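Local coordinates for protein flavin-dependent monooxygenase, oxygenase subunit HsaA (Mycobacterium tuberculosis, PDB 3AFF) that probably hydroxylates the phenolic ring of the secosteroid 3-HSA during cholesterol breakdown, as the reduced-flavin-dependent oxygenase component of a two-component monooxygenase, at residues L36-V41 / C145-W150; Q56-L61 / R102-V107; V164-F169 / R375-F380; V301-A306 / R319-R324. One frame throughout, in Å; residues are numbered along the deposited sequence.

Contact 1 of 4, residues L36-V41 / C145-W150; sequences LPDETV and CDHASW
His147 reaches from the loop between strands 132-142 and 150-159 to the start of helix 38-47, where Leu36, Asp38 and Val41 receive its imidazole, joining the beta domain of the acyl-CoA dehydrogenase fold to its N-terminal helical domain. On the tight side, Val41 CG2 sits over one ring face, 3.6 Å from the centroid and 11° off the normal, a CH-pi contact. This branch lies anti to Val41's carbonyl carbon, while CG1 is anti to the backbone N and stays farther from the ring. At the ring's corner, NE2 donates to Leu36 O over 2.7 Å; the bond is short, but at 133° it is bent, and Leu36 O lies 17° out of the imidazole plane. Leu36 and Val41 are buried, and also pack on helix 9-33, helix 80-96 or Arg115.

Towards solvent the contact is looser. The exposed Asp38 brings OD1 to 3.4 Å from His147 CE1, near the ring plane, its carboxylate turned perpendicular to the imidazole. Because NE2 is the donor, that nitrogen carries a proton; the nearby carboxylate, though not bonded to ND1, might favour a second proton there.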
loop_
_atom_site.group_PDB
_atom_site.type_symbol
_atom_site.label_atom_id
_atom_site.label_comp_id
_atom_site.label_asym_id
_atom_site.label_seq_id
_atom_site.Cartn_x
_atom_site.Cartn_y
_atom_site.Cartn_z
ATOM N N LEU A 36 -15.051 -36.956 34.451
ATOM C CA LEU A 36 -15.571 -37.958 33.528
ATOM C C LEU A 36 -16.267 -39.134 34.229
ATOM O O LEU A 36 -15.754 -39.675 35.225
ATOM C CB LEU A 36 -14.461 -38.455 32.594
ATOM C CG LEU A 36 -14.291 -37.877 31.170
ATOM C CD1 LEU A 36 -14.611 -36.380 31.037
ATOM C CD2 LEU A 36 -12.947 -38.261 30.536
ATOM N N PRO A 37 -17.448 -39.549 33.697
ATOM C CA PRO A 37 -18.137 -40.720 34.230
ATOM C C PRO A 37 -17.264 -41.964 34.067
ATOM O O PRO A 37 -16.581 -42.094 33.061
ATOM C CB PRO A 37 -19.424 -40.813 33.352
ATOM C CG PRO A 37 -19.586 -39.384 32.779
ATOM C CD PRO A 37 -18.178 -38.934 32.564
ATOM N N ASP A 38 -17.249 -42.838 35.070
ATOM C CA ASP A 38 -16.484 -44.085 34.978
ATOM C C ASP A 38 -16.764 -44.794 33.661
ATOM O O ASP A 38 -15.849 -45.343 33.060
ATOM C CB ASP A 38 -16.779 -45.019 36.151
ATOM C CG ASP A 38 -16.287 -44.464 37.489
ATOM O OD1 ASP A 38 -15.379 -43.588 37.505
ATOM O OD2 ASP A 38 -16.821 -44.901 38.541
ATOM N N GLU A 39 -18.027 -44.759 33.223
ATOM C CA GLU A 39 -18.496 -45.419 32.009
ATOM C C GLU A 39 -17.733 -44.951 30.770
ATOM O O GLU A 39 -17.419 -45.759 29.887
ATOM C CB GLU A 39 -20.016 -45.211 31.822
ATOM C CG GLU A 39 -20.631 -45.900 30.568
ATOM C CD GLU A 39 -22.199 -46.034 30.588
ATOM O OE1 GLU A 39 -22.745 -46.906 29.809
ATOM O OE2 GLU A 39 -22.871 -45.275 31.374
ATOM N N THR A 40 -17.430 -43.656 30.685
ATOM C CA THR A 40 -16.742 -43.216 29.480
ATOM C C THR A 40 -15.241 -43.565 29.498
ATOM O O THR A 40 -14.690 -44.001 28.467
ATOM C CB THR A 40 -17.174 -41.799 28.944
ATOM O OG1 THR A 40 -16.025 -41.039 28.563
ATOM C CG2 THR A 40 -17.921 -41.057 29.902
ATOM N N VAL A 41 -14.624 -43.472 30.693
ATOM C CA VAL A 41 -13.206 -43.909 30.893
ATOM C C VAL A 41 -13.057 -45.386 30.610
ATOM O O VAL A 41 -12.143 -45.806 29.902
ATOM C CB VAL A 41 -12.679 -43.550 32.313
ATOM C CG1 VAL A 41 -11.203 -43.967 32.485
ATOM C CG2 VAL A 41 -12.874 -42.063 32.581
ATOM N N CYS A 145 -7.419 -36.215 36.976
ATOM C CA CYS A 145 -6.633 -36.771 38.089
ATOM C C CYS A 145 -7.371 -37.822 38.916
ATOM O O CYS A 145 -6.742 -38.684 39.476
ATOM C CB CYS A 145 -6.046 -35.685 38.994
ATOM S SG CYS A 145 -7.264 -34.606 39.822
ATOM N N ASP A 146 -8.695 -37.725 38.977
ATOM C CA ASP A 146 -9.525 -38.661 39.717
ATOM C C ASP A 146 -9.507 -40.024 39.028
ATOM O O ASP A 146 -9.897 -41.017 39.620
ATOM C CB ASP A 146 -10.975 -38.134 39.864
ATOM C CG ASP A 146 -11.079 -36.827 40.727
ATOM O OD1 ASP A 146 -11.569 -35.767 40.188
ATOM O OD2 ASP A 146 -10.689 -36.850 41.954
ATOM N N HIS A 147 -9.006 -40.083 37.796
ATOM C CA HIS A 147 -8.946 -41.338 37.028
ATOM C C HIS A 147 -7.525 -41.867 36.854
ATOM O O HIS A 147 -7.252 -42.739 35.997
ATOM C CB HIS A 147 -9.632 -41.178 35.676
ATOM C CG HIS A 147 -11.108 -40.929 35.775
ATOM N ND1 HIS A 147 -12.016 -41.936 36.039
ATOM C CD2 HIS A 147 -11.836 -39.785 35.646
ATOM C CE1 HIS A 147 -13.233 -41.421 36.083
ATOM N NE2 HIS A 147 -13.153 -40.124 35.837
ATOM N N ALA A 148 -6.599 -41.363 37.666
ATOM C CA ALA A 148 -5.201 -41.797 37.549
ATOM C C ALA A 148 -4.691 -42.378 38.866
ATOM O O ALA A 148 -5.149 -41.966 39.941
ATOM C CB ALA A 148 -4.355 -40.620 37.122
ATOM N N SER A 149 -3.728 -43.307 38.824
ATOM C CA SER A 149 -3.194 -43.709 40.114
ATOM C C SER A 149 -1.713 -43.277 40.378
ATOM O O SER A 149 -1.076 -43.672 41.352
ATOM C CB SER A 149 -3.505 -45.198 40.359
ATOM O OG SER A 149 -3.055 -45.949 39.263
ATOM N N TRP A 150 -1.206 -42.445 39.478
ATOM C CA TRP A 150 0.085 -41.807 39.579
ATOM C C TRP A 150 -0.080 -40.403 38.955
ATOM O O TRP A 150 -1.042 -40.155 38.208
ATOM C CB TRP A 150 1.049 -42.545 38.673
ATOM C CG TRP A 150 1.545 -43.920 39.155
ATOM C CD1 TRP A 150 0.909 -45.141 38.982
ATOM C CD2 TRP A 150 2.790 -44.193 39.812
ATOM N NE1 TRP A 150 1.683 -46.133 39.537
ATOM C CE2 TRP A 150 2.832 -45.586 40.067
ATOM C CE3 TRP A 150 3.874 -43.397 40.223
ATOM C CZ2 TRP A 150 3.941 -46.216 40.695
ATOM C CZ3 TRP A 150 4.955 -44.008 40.856
ATOM C CH2 TRP A 150 4.994 -45.432 41.064
#

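Contact 2 of 4, residues Q56-L61 / R102-V107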
loop_
_atom_site.group_PDB
_atom_site.type_symbol
_atom_site.label_atom_id
_atom_site.label_comp_id
_atom_site.label_asym_id
_atom_site.label_seq_id
_atom_site.Cartn_x
_atom_site.Cartn_y
_atom_site.Cartn_z
ATOM N N GLN A 56 5.064 -50.458 22.834
ATOM C CA GLN A 56 4.754 -51.857 22.516
ATOM C C GLN A 56 5.176 -52.841 23.636
ATOM O O GLN A 56 4.439 -53.822 23.889
ATOM C CB GLN A 56 5.234 -52.294 21.101
ATOM C CG GLN A 56 6.711 -52.634 21.009
ATOM C CD GLN A 56 7.093 -54.027 21.637
ATOM O OE1 GLN A 56 6.226 -54.904 21.822
ATOM N NE2 GLN A 56 8.398 -54.217 21.951
ATOM N N GLN A 57 6.288 -52.590 24.331
ATOM C CA GLN A 57 6.670 -53.506 25.452
ATOM C C GLN A 57 5.608 -53.578 26.537
ATOM O O GLN A 57 5.554 -54.531 27.297
ATOM C CB GLN A 57 8.003 -53.151 26.091
ATOM C CG GLN A 57 8.012 -51.752 26.755
ATOM C CD GLN A 57 9.203 -51.562 27.690
ATOM O OE1 GLN A 57 9.504 -52.413 28.538
ATOM N NE2 GLN A 57 9.915 -50.474 27.505
ATOM N N TRP A 58 4.716 -52.587 26.576
ATOM C CA TRP A 58 3.659 -52.573 27.556
ATOM C C TRP A 58 2.325 -52.974 26.974
ATOM O O TRP A 58 1.300 -52.830 27.645
ATOM C CB TRP A 58 3.605 -51.170 28.230
ATOM C CG TRP A 58 4.909 -50.816 28.952
ATOM C CD1 TRP A 58 5.764 -49.794 28.648
ATOM C CD2 TRP A 58 5.478 -51.484 30.083
ATOM N NE1 TRP A 58 6.825 -49.783 29.489
ATOM C CE2 TRP A 58 6.669 -50.793 30.413
ATOM C CE3 TRP A 58 5.095 -52.599 30.865
ATOM C CZ2 TRP A 58 7.517 -51.209 31.452
ATOM C CZ3 TRP A 58 5.932 -52.978 31.937
ATOM C CH2 TRP A 58 7.118 -52.289 32.205
ATOM N N GLY A 59 2.334 -53.468 25.719
ATOM C CA GLY A 59 1.108 -53.708 24.933
ATOM C C GLY A 59 0.463 -52.504 24.225
ATOM O O GLY A 59 -0.772 -52.540 23.893
ATOM N N GLY A 60 1.259 -51.444 23.999
ATOM C CA GLY A 60 0.710 -50.213 23.462
ATOM C C GLY A 60 0.904 -50.246 21.959
ATOM O O GLY A 60 1.555 -51.131 21.464
ATOM N N LEU A 61 0.373 -49.245 21.261
ATOM C CA LEU A 61 0.534 -49.137 19.819
ATOM C C LEU A 61 1.580 -48.171 19.357
ATOM O O LEU A 61 1.835 -48.128 18.156
ATOM C CB LEU A 61 -0.821 -48.833 19.173
ATOM C CG LEU A 61 -1.930 -49.819 19.526
ATOM C CD1 LEU A 61 -3.312 -49.248 19.231
ATOM C CD2 LEU A 61 -1.675 -51.078 18.704
ATOM N N ARG A 102 12.977 -48.367 34.897
ATOM C CA ARG A 102 12.499 -48.688 36.275
ATOM C C ARG A 102 11.208 -47.944 36.686
ATOM O O ARG A 102 10.362 -48.499 37.394
ATOM C CB ARG A 102 13.618 -48.453 37.282
ATOM C CG ARG A 102 13.287 -48.902 38.692
ATOM C CD ARG A 102 14.564 -49.176 39.594
ATOM N NE ARG A 102 15.539 -48.077 39.644
ATOM C CZ ARG A 102 16.724 -48.143 39.033
ATOM N NH1 ARG A 102 17.037 -49.274 38.367
ATOM N NH2 ARG A 102 17.567 -47.094 39.074
ATOM N N ALA A 103 11.070 -46.677 36.255
ATOM C CA ALA A 103 9.878 -45.906 36.552
ATOM C C ALA A 103 8.691 -46.503 35.814
ATOM O O ALA A 103 7.585 -46.630 36.387
ATOM C CB ALA A 103 10.083 -44.451 36.134
ATOM N N GLN A 104 8.895 -46.811 34.524
ATOM C CA GLN A 104 7.829 -47.414 33.686
ATOM C C GLN A 104 7.366 -48.735 34.324
ATOM O O GLN A 104 6.195 -48.996 34.450
ATOM C CB GLN A 104 8.373 -47.686 32.282
ATOM C CG GLN A 104 8.659 -46.458 31.449
ATOM C CD GLN A 104 9.243 -46.857 30.119
ATOM O OE1 GLN A 104 8.605 -47.583 29.349
ATOM N NE2 GLN A 104 10.433 -46.392 29.826
ATOM N N GLU A 105 8.339 -49.538 34.762
ATOM C CA GLU A 105 8.071 -50.838 35.467
ATOM C C GLU A 105 7.220 -50.657 36.711
ATOM O O GLU A 105 6.197 -51.391 36.883
ATOM C CB GLU A 105 9.390 -51.588 35.749
ATOM C CG GLU A 105 9.217 -52.852 36.640
ATOM C CD GLU A 105 8.578 -54.028 35.862
ATOM O OE1 GLU A 105 8.745 -54.062 34.615
ATOM O OE2 GLU A 105 7.957 -54.921 36.500
ATOM N N GLU A 106 7.530 -49.621 37.519
ATOM C CA GLU A 106 6.686 -49.312 38.667
ATOM C C GLU A 106 5.212 -48.982 38.372
ATOM O O GLU A 106 4.277 -49.350 39.120
ATOM C CB GLU A 106 7.331 -48.222 39.556
ATOM C CG GLU A 106 8.677 -48.663 40.145
ATOM C CD GLU A 106 9.417 -47.564 40.879
ATOM O OE1 GLU A 106 10.405 -47.840 41.603
ATOM O OE2 GLU A 106 8.997 -46.425 40.779
ATOM N N VAL A 107 4.999 -48.233 37.300
ATOM C CA VAL A 107 3.647 -47.856 36.888
ATOM C C VAL A 107 2.852 -48.998 36.242
ATOM O O VAL A 107 1.679 -49.255 36.611
ATOM C CB VAL A 107 3.709 -46.653 35.914
ATOM C CG1 VAL A 107 2.348 -46.236 35.530
ATOM C CG2 VAL A 107 4.420 -45.498 36.595
#
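Gln57 and Trp58, successive residues of the 56-61 turn, meet helix 101-108. Gln57 extends its chain toward Gln104, yet the two amides only approach, with Gln57 NE2 3.7 Å from Gln104 OE1 and the amide planes 70° apart. The polar end of Gln57 is bound by Asn224 and Gln101 instead, while its OE1 lies over one face of the Trp58 indole, toward the rim, and Gln104 O over the opposite face, also off-centre.

Trp58 carries most of the contact. With CG beside the backbone N, the indole is directed at the helix and its NE1 donates to Gln104 OE1 over 2.8 Å. The bond is nearly straight, at 162°, and the acceptor lies in the indole plane, although the donor is tilted 23° from the amide carbonyl plane. Since Asn224 ND2 also binds Gln104 OE1 and Phe99 O receives Gln104 NE2, both ends of this buried amide are held. Gln104 CB packs 3.7 Å from Trp58 CZ2. Farther round the ring edge, Glu105 bends at chi2 to bring OE1 to 3.4 Å from Trp58 CH2. The Trp108 ring meets Trp58 too.

The arrangement joins an interhelical turn to a short helix within the all-helical N-terminal domain of the acyl-CoA dehydrogenase fold.

Contact 3 of 4, residues V164-F169 / R375-F380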
loop_
_atom_site.group_PDB
_atom_site.type_symbol
_atom_site.label_atom_id
_atom_site.label_comp_id
_atom_site.label_asym_id
_atom_site.label_seq_id
_atom_site.Cartn_x
_atom_site.Cartn_y
_atom_site.Cartn_z
ATOM N N VAL A 164 18.972 -26.156 40.290
ATOM C CA VAL A 164 20.032 -26.679 39.418
ATOM C C VAL A 164 19.430 -27.494 38.248
ATOM O O VAL A 164 20.169 -27.952 37.351
ATOM C CB VAL A 164 21.003 -27.638 40.233
ATOM C CG1 VAL A 164 21.699 -26.890 41.370
ATOM C CG2 VAL A 164 20.220 -28.824 40.709
ATOM N N ASP A 165 18.109 -27.733 38.266
ATOM C CA ASP A 165 17.461 -28.520 37.166
ATOM C C ASP A 165 15.954 -28.274 37.241
ATOM O O ASP A 165 15.474 -27.659 38.195
ATOM C CB ASP A 165 17.750 -30.014 37.392
ATOM C CG ASP A 165 17.663 -30.855 36.091
ATOM O OD1 ASP A 165 17.134 -30.423 35.044
ATOM O OD2 ASP A 165 18.146 -31.977 36.139
ATOM N N PHE A 166 15.204 -28.772 36.260
ATOM C CA PHE A 166 13.755 -28.528 36.138
ATOM C C PHE A 166 13.161 -29.711 35.335
ATOM O O PHE A 166 13.722 -30.112 34.287
ATOM C CB PHE A 166 13.447 -27.208 35.411
ATOM C CG PHE A 166 12.011 -26.816 35.499
ATOM C CD1 PHE A 166 11.608 -25.838 36.429
ATOM C CD2 PHE A 166 11.045 -27.440 34.717
ATOM C CE1 PHE A 166 10.254 -25.511 36.540
ATOM C CE2 PHE A 166 9.683 -27.145 34.822
ATOM C CZ PHE A 166 9.303 -26.154 35.777
ATOM N N GLY A 167 12.054 -30.259 35.816
ATOM C CA GLY A 167 11.475 -31.403 35.134
ATOM C C GLY A 167 10.222 -31.862 35.780
ATOM O O GLY A 167 9.528 -31.066 36.349
ATOM N N SER A 168 9.913 -33.150 35.639
ATOM C CA SER A 168 8.695 -33.744 36.195
ATOM C C SER A 168 9.083 -34.878 37.158
ATOM O O SER A 168 9.943 -35.731 36.840
ATOM C CB SER A 168 7.763 -34.321 35.099
ATOM O OG SER A 168 7.805 -33.555 33.887
ATOM N N PHE A 169 8.396 -34.878 38.303
ATOM C CA PHE A 169 8.492 -35.866 39.340
ATOM C C PHE A 169 7.279 -36.726 39.183
ATOM O O PHE A 169 6.150 -36.215 39.094
ATOM C CB PHE A 169 8.486 -35.181 40.758
ATOM C CG PHE A 169 9.611 -34.229 40.955
ATOM C CD1 PHE A 169 10.824 -34.651 41.459
ATOM C CD2 PHE A 169 9.453 -32.870 40.603
ATOM C CE1 PHE A 169 11.901 -33.757 41.657
ATOM C CE2 PHE A 169 10.519 -31.955 40.754
ATOM C CZ PHE A 169 11.756 -32.391 41.328
ATOM N N ARG A 375 5.123 -20.533 27.625
ATOM C CA ARG A 375 5.207 -19.346 26.781
ATOM C C ARG A 375 6.363 -18.464 27.269
ATOM O O ARG A 375 6.942 -17.733 26.493
ATOM C CB ARG A 375 3.897 -18.547 26.806
ATOM C CG ARG A 375 2.724 -19.287 26.259
ATOM C CD ARG A 375 1.431 -18.513 26.528
ATOM N NE ARG A 375 1.437 -17.214 25.840
ATOM C CZ ARG A 375 0.981 -16.071 26.368
ATOM N NH1 ARG A 375 0.470 -16.042 27.605
ATOM N NH2 ARG A 375 1.046 -14.940 25.663
ATOM N N ALA A 376 6.722 -18.528 28.547
ATOM C CA ALA A 376 7.834 -17.714 28.976
ATOM C C ALA A 376 9.118 -18.520 28.866
ATOM O O ALA A 376 10.147 -17.986 28.506
ATOM C CB ALA A 376 7.606 -17.218 30.384
ATOM N N TYR A 377 9.067 -19.824 29.150
ATOM C CA TYR A 377 10.313 -20.624 29.169
ATOM C C TYR A 377 11.102 -20.505 27.871
ATOM O O TYR A 377 12.309 -20.505 27.843
ATOM C CB TYR A 377 10.078 -22.106 29.464
ATOM C CG TYR A 377 9.419 -22.447 30.763
ATOM C CD1 TYR A 377 9.269 -21.494 31.814
ATOM C CD2 TYR A 377 8.982 -23.757 30.980
ATOM C CE1 TYR A 377 8.632 -21.857 33.015
ATOM C CE2 TYR A 377 8.357 -24.100 32.147
ATOM C CZ TYR A 377 8.176 -23.161 33.149
ATOM O OH TYR A 377 7.517 -23.570 34.244
ATOM N N VAL A 378 10.402 -20.394 26.779
ATOM C CA VAL A 378 11.052 -20.272 25.471
ATOM C C VAL A 378 12.062 -19.064 25.297
ATOM O O VAL A 378 13.064 -19.111 24.528
ATOM C CB VAL A 378 9.848 -20.339 24.513
ATOM C CG1 VAL A 378 9.610 -19.075 23.670
ATOM C CG2 VAL A 378 9.715 -21.689 23.881
ATOM N N ILE A 379 11.805 -18.011 26.053
ATOM C CA ILE A 379 12.551 -16.763 26.067
ATOM C C ILE A 379 13.841 -16.898 26.898
ATOM O O ILE A 379 14.899 -16.329 26.560
ATOM C CB ILE A 379 11.537 -15.640 26.518
ATOM C CG1 ILE A 379 10.398 -15.580 25.483
ATOM C CG2 ILE A 379 12.149 -14.277 26.661
ATOM C CD1 ILE A 379 9.209 -14.847 25.975
ATOM N N PHE A 380 13.819 -17.723 27.943
ATOM C CA PHE A 380 15.013 -17.940 28.784
ATOM C C PHE A 380 16.212 -18.538 28.014
ATOM O O PHE A 380 16.104 -19.620 27.415
ATOM C CB PHE A 380 14.680 -18.874 29.946
ATOM C CG PHE A 380 13.787 -18.271 31.003
ATOM C CD1 PHE A 380 13.964 -16.964 31.441
ATOM C CD2 PHE A 380 12.783 -19.041 31.579
ATOM C CE1 PHE A 380 13.178 -16.443 32.458
ATOM C CE2 PHE A 380 11.982 -18.550 32.565
ATOM C CZ PHE A 380 12.166 -17.226 33.006
#
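The rings of Phe166 and Tyr377 form a T-shaped (edge-to-face) pair, with the edge of Tyr377 directed toward the face of Phe166. Their planes stand at 69° and their centroids are 5.5 Å apart. The closest approach is at the phenol end: Tyr377 OH lies 3.5 Å from Phe166 CZ, with Tyr377 CZ at 4.1 Å from the same carbon. Tyr210 meets the Phe166 ring as well, its plane inclined by about 55°.

The two rings come from different parts of the acyl-CoA dehydrogenase fold. Phe166 belongs to strand 162-172 of the central beta domain, and Tyr377 to the short helix 374-377 beyond the C-terminal helical bundle, so the pair joins sheet to C-terminal tail. Phe166 CG is anti to the backbone N (chi1 -169°), which carries the ring off the strand toward the helix. Within the strand, Phe166 N donates over 2.8 Å to Asp165 OD1, met on its anti side.

Both aromatic residues are buried, and Leu387 touches each of them, while Pro122 packs on Tyr377. Phe385 of the second subunit packs on Phe166, and the Ala376 and Phe380 side chains of this segment meet Phe380 and Ala376 of that subunit respectively.

Contact 4 of 4, residues V301-A306 / R319-R324; sequences VSDEYA and RARARR
Glu304 and Asp303, neighbours on helix 286-309, face the returning helix 316-342 and engage it in two different ways. The two short segments run almost antiparallel, at 160°, with their axes 10.6 Å apart at closest approach, so side chains bridge the gap.

The Glu304 chain leaves CB with CG beside the backbone N (chi1 -72°) and then runs extended, so that CB, CG and CD span the space between the helices without coming within 4.2 Å of any atom in the 319-324 segment. Contact is made at the tip. OE2 lies 3.8 Å from Arg319 CA and equally close to Ala322 CB, and it approaches the CG of Arg319 at 3.9 Å. These are packing contacts against carbon; the polar bond of OE2 is to the hydroxyl of Thr235. Charge pairing with Arg319 is remote, because Arg319 NE stays 6.1 Å from Glu304 OE2 and the guanidinium is held by the backbone oxygens of Asp391 and Val394.

At the exposed side, Asp303 OD2 forms a salt bridge of 3.3 Å to Arg321 NH2. The carboxylate oxygen meets the guanidinium at its edge and in its plane, while the two groups themselves are turned 68° apart. The arginine reaches this position by bending at chi3.

Helix 65-76 packs on Val301, Ser302 and Tyr305, and helix 233-259 on Val301, Ala322 and Arg323. The contact thus forms an antiparallel helical hairpin of the C-terminal bundle, packed on helix 233-259, with helix 65-76 of the N-terminal domain against helix 286-309 and the C-terminal tail across Arg319 and Arg323.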
loop_
_atom_site.group_PDB
_atom_site.type_symbol
_atom_site.label_atom_id
_atom_site.label_comp_id
_atom_site.label_asym_id
_atom_site.label_seq_id
_atom_site.Cartn_x
_atom_site.Cartn_y
_atom_site.Cartn_z
ATOM N N VAL A 301 2.440 -31.702 12.954
ATOM C CA VAL A 301 2.672 -33.016 13.619
ATOM C C VAL A 301 3.122 -34.075 12.572
ATOM O O VAL A 301 4.151 -34.684 12.707
ATOM C CB VAL A 301 1.369 -33.482 14.349
ATOM C CG1 VAL A 301 1.540 -34.905 14.905
ATOM C CG2 VAL A 301 1.013 -32.469 15.453
ATOM N N SER A 302 2.357 -34.219 11.487
ATOM C CA SER A 302 2.720 -35.076 10.336
ATOM C C SER A 302 4.088 -34.797 9.717
ATOM O O SER A 302 4.842 -35.698 9.443
ATOM C CB SER A 302 1.669 -34.877 9.255
ATOM O OG SER A 302 0.497 -35.430 9.778
ATOM N N ASP A 303 4.426 -33.530 9.516
ATOM C CA ASP A 303 5.744 -33.197 8.967
ATOM C C ASP A 303 6.911 -33.629 9.851
ATOM O O ASP A 303 7.970 -34.059 9.362
ATOM C CB ASP A 303 5.870 -31.682 8.685
ATOM C CG ASP A 303 4.930 -31.176 7.561
ATOM O OD1 ASP A 303 4.260 -31.991 6.902
ATOM O OD2 ASP A 303 4.873 -29.927 7.317
ATOM N N GLU A 304 6.763 -33.424 11.151
ATOM C CA GLU A 304 7.795 -33.803 12.109
ATOM C C GLU A 304 7.872 -35.320 12.142
ATOM O O GLU A 304 8.966 -35.830 12.071
ATOM C CB GLU A 304 7.470 -33.291 13.534
ATOM C CG GLU A 304 7.641 -31.751 13.670
ATOM C CD GLU A 304 7.238 -31.204 15.077
ATOM O OE1 GLU A 304 6.800 -32.006 15.923
ATOM O OE2 GLU A 304 7.375 -29.974 15.325
ATOM N N TYR A 305 6.720 -35.993 12.251
ATOM C CA TYR A 305 6.724 -37.429 12.362
ATOM C C TYR A 305 7.305 -38.059 11.113
ATOM O O TYR A 305 8.043 -39.026 11.216
ATOM C CB TYR A 305 5.343 -37.969 12.681
ATOM C CG TYR A 305 5.365 -39.428 13.017
ATOM C CD1 TYR A 305 6.101 -39.889 14.113
ATOM C CD2 TYR A 305 4.691 -40.365 12.206
ATOM C CE1 TYR A 305 6.139 -41.239 14.440
ATOM C CE2 TYR A 305 4.746 -41.708 12.497
ATOM C CZ TYR A 305 5.449 -42.138 13.644
ATOM O OH TYR A 305 5.472 -43.484 13.967
ATOM N N ALA A 306 7.014 -37.461 9.949
ATOM C CA ALA A 306 7.498 -37.955 8.658
ATOM C C ALA A 306 9.006 -37.932 8.587
ATOM O O ALA A 306 9.643 -38.874 8.060
ATOM C CB ALA A 306 6.856 -37.159 7.487
ATOM N N ARG A 319 9.843 -26.755 14.282
ATOM C CA ARG A 319 9.293 -26.656 15.646
ATOM C C ARG A 319 8.790 -25.232 15.912
ATOM O O ARG A 319 7.703 -25.032 16.479
ATOM C CB ARG A 319 10.367 -27.064 16.672
ATOM C CG ARG A 319 10.713 -28.595 16.731
ATOM C CD ARG A 319 12.156 -28.851 17.314
ATOM N NE ARG A 319 12.279 -28.008 18.430
ATOM C CZ ARG A 319 13.333 -27.305 18.827
ATOM N NH1 ARG A 319 14.539 -27.443 18.340
ATOM N NH2 ARG A 319 13.135 -26.499 19.826
ATOM N N ALA A 320 9.577 -24.255 15.492
ATOM C CA ALA A 320 9.144 -22.828 15.547
ATOM C C ALA A 320 7.805 -22.484 14.845
ATOM O O ALA A 320 6.914 -21.877 15.436
ATOM C CB ALA A 320 10.261 -21.926 15.044
ATOM N N ARG A 321 7.641 -22.895 13.591
ATOM C CA ARG A 321 6.318 -22.831 12.915
ATOM C C ARG A 321 5.215 -23.513 13.732
ATOM O O ARG A 321 4.092 -23.033 13.803
ATOM C CB ARG A 321 6.359 -23.577 11.581
ATOM C CG ARG A 321 6.954 -22.841 10.422
ATOM C CD ARG A 321 6.409 -23.343 9.012
ATOM N NE ARG A 321 6.486 -24.779 8.681
ATOM C CZ ARG A 321 5.441 -25.606 8.805
ATOM N NH1 ARG A 321 4.310 -25.088 9.287
ATOM N NH2 ARG A 321 5.493 -26.919 8.460
ATOM N N ALA A 322 5.516 -24.685 14.287
ATOM C CA ALA A 322 4.486 -25.480 14.974
ATOM C C ALA A 322 4.001 -24.708 16.209
ATOM O O ALA A 322 2.816 -24.699 16.493
ATOM C CB ALA A 322 5.029 -26.936 15.346
ATOM N N ARG A 323 4.915 -24.011 16.897
ATOM C CA ARG A 323 4.550 -23.160 18.007
ATOM C C ARG A 323 3.690 -21.963 17.680
ATOM O O ARG A 323 2.763 -21.671 18.407
ATOM C CB ARG A 323 5.777 -22.624 18.740
ATOM C CG ARG A 323 6.218 -23.552 19.800
ATOM C CD ARG A 323 5.712 -23.215 21.197
ATOM N NE ARG A 323 6.382 -24.166 22.090
ATOM C CZ ARG A 323 5.851 -24.657 23.187
ATOM N NH1 ARG A 323 4.630 -24.282 23.517
ATOM N NH2 ARG A 323 6.532 -25.530 23.953
ATOM N N ARG A 324 4.065 -21.208 16.653
ATOM C CA ARG A 324 3.275 -20.075 16.247
ATOM C C ARG A 324 1.916 -20.538 15.745
ATOM O O ARG A 324 0.918 -19.855 15.972
ATOM C CB ARG A 324 4.012 -19.157 15.274
ATOM C CG ARG A 324 4.676 -19.819 14.111
ATOM C CD ARG A 324 4.504 -18.999 12.769
ATOM N NE ARG A 324 3.531 -19.680 11.877
ATOM C CZ ARG A 324 3.709 -20.012 10.583
ATOM N NH1 ARG A 324 4.835 -19.715 9.928
ATOM N NH2 ARG A 324 2.721 -20.635 9.928
#

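In the fold
From the N terminus, contact 1 opens first, at the start of helix 38-47, and closes only in the loop before strand 150-159, tying the N-terminal helical domain to the beta domain. Contact 2 opens and closes within that span, joining two parts of the helical domain. The two touch, Trp150 of contact 1 packing against Glu106 and Val107 of contact 2. After contact 1 has closed, contact 3 opens on strand 162-172 and spans 205 residues to the C-terminal region, enclosing contact 4, the local pairing of two helices. Contacts 1 and 3 lie on opposite sides of the chain's centre, about 29 Å apart between centres, and no two of the four cross along the chain.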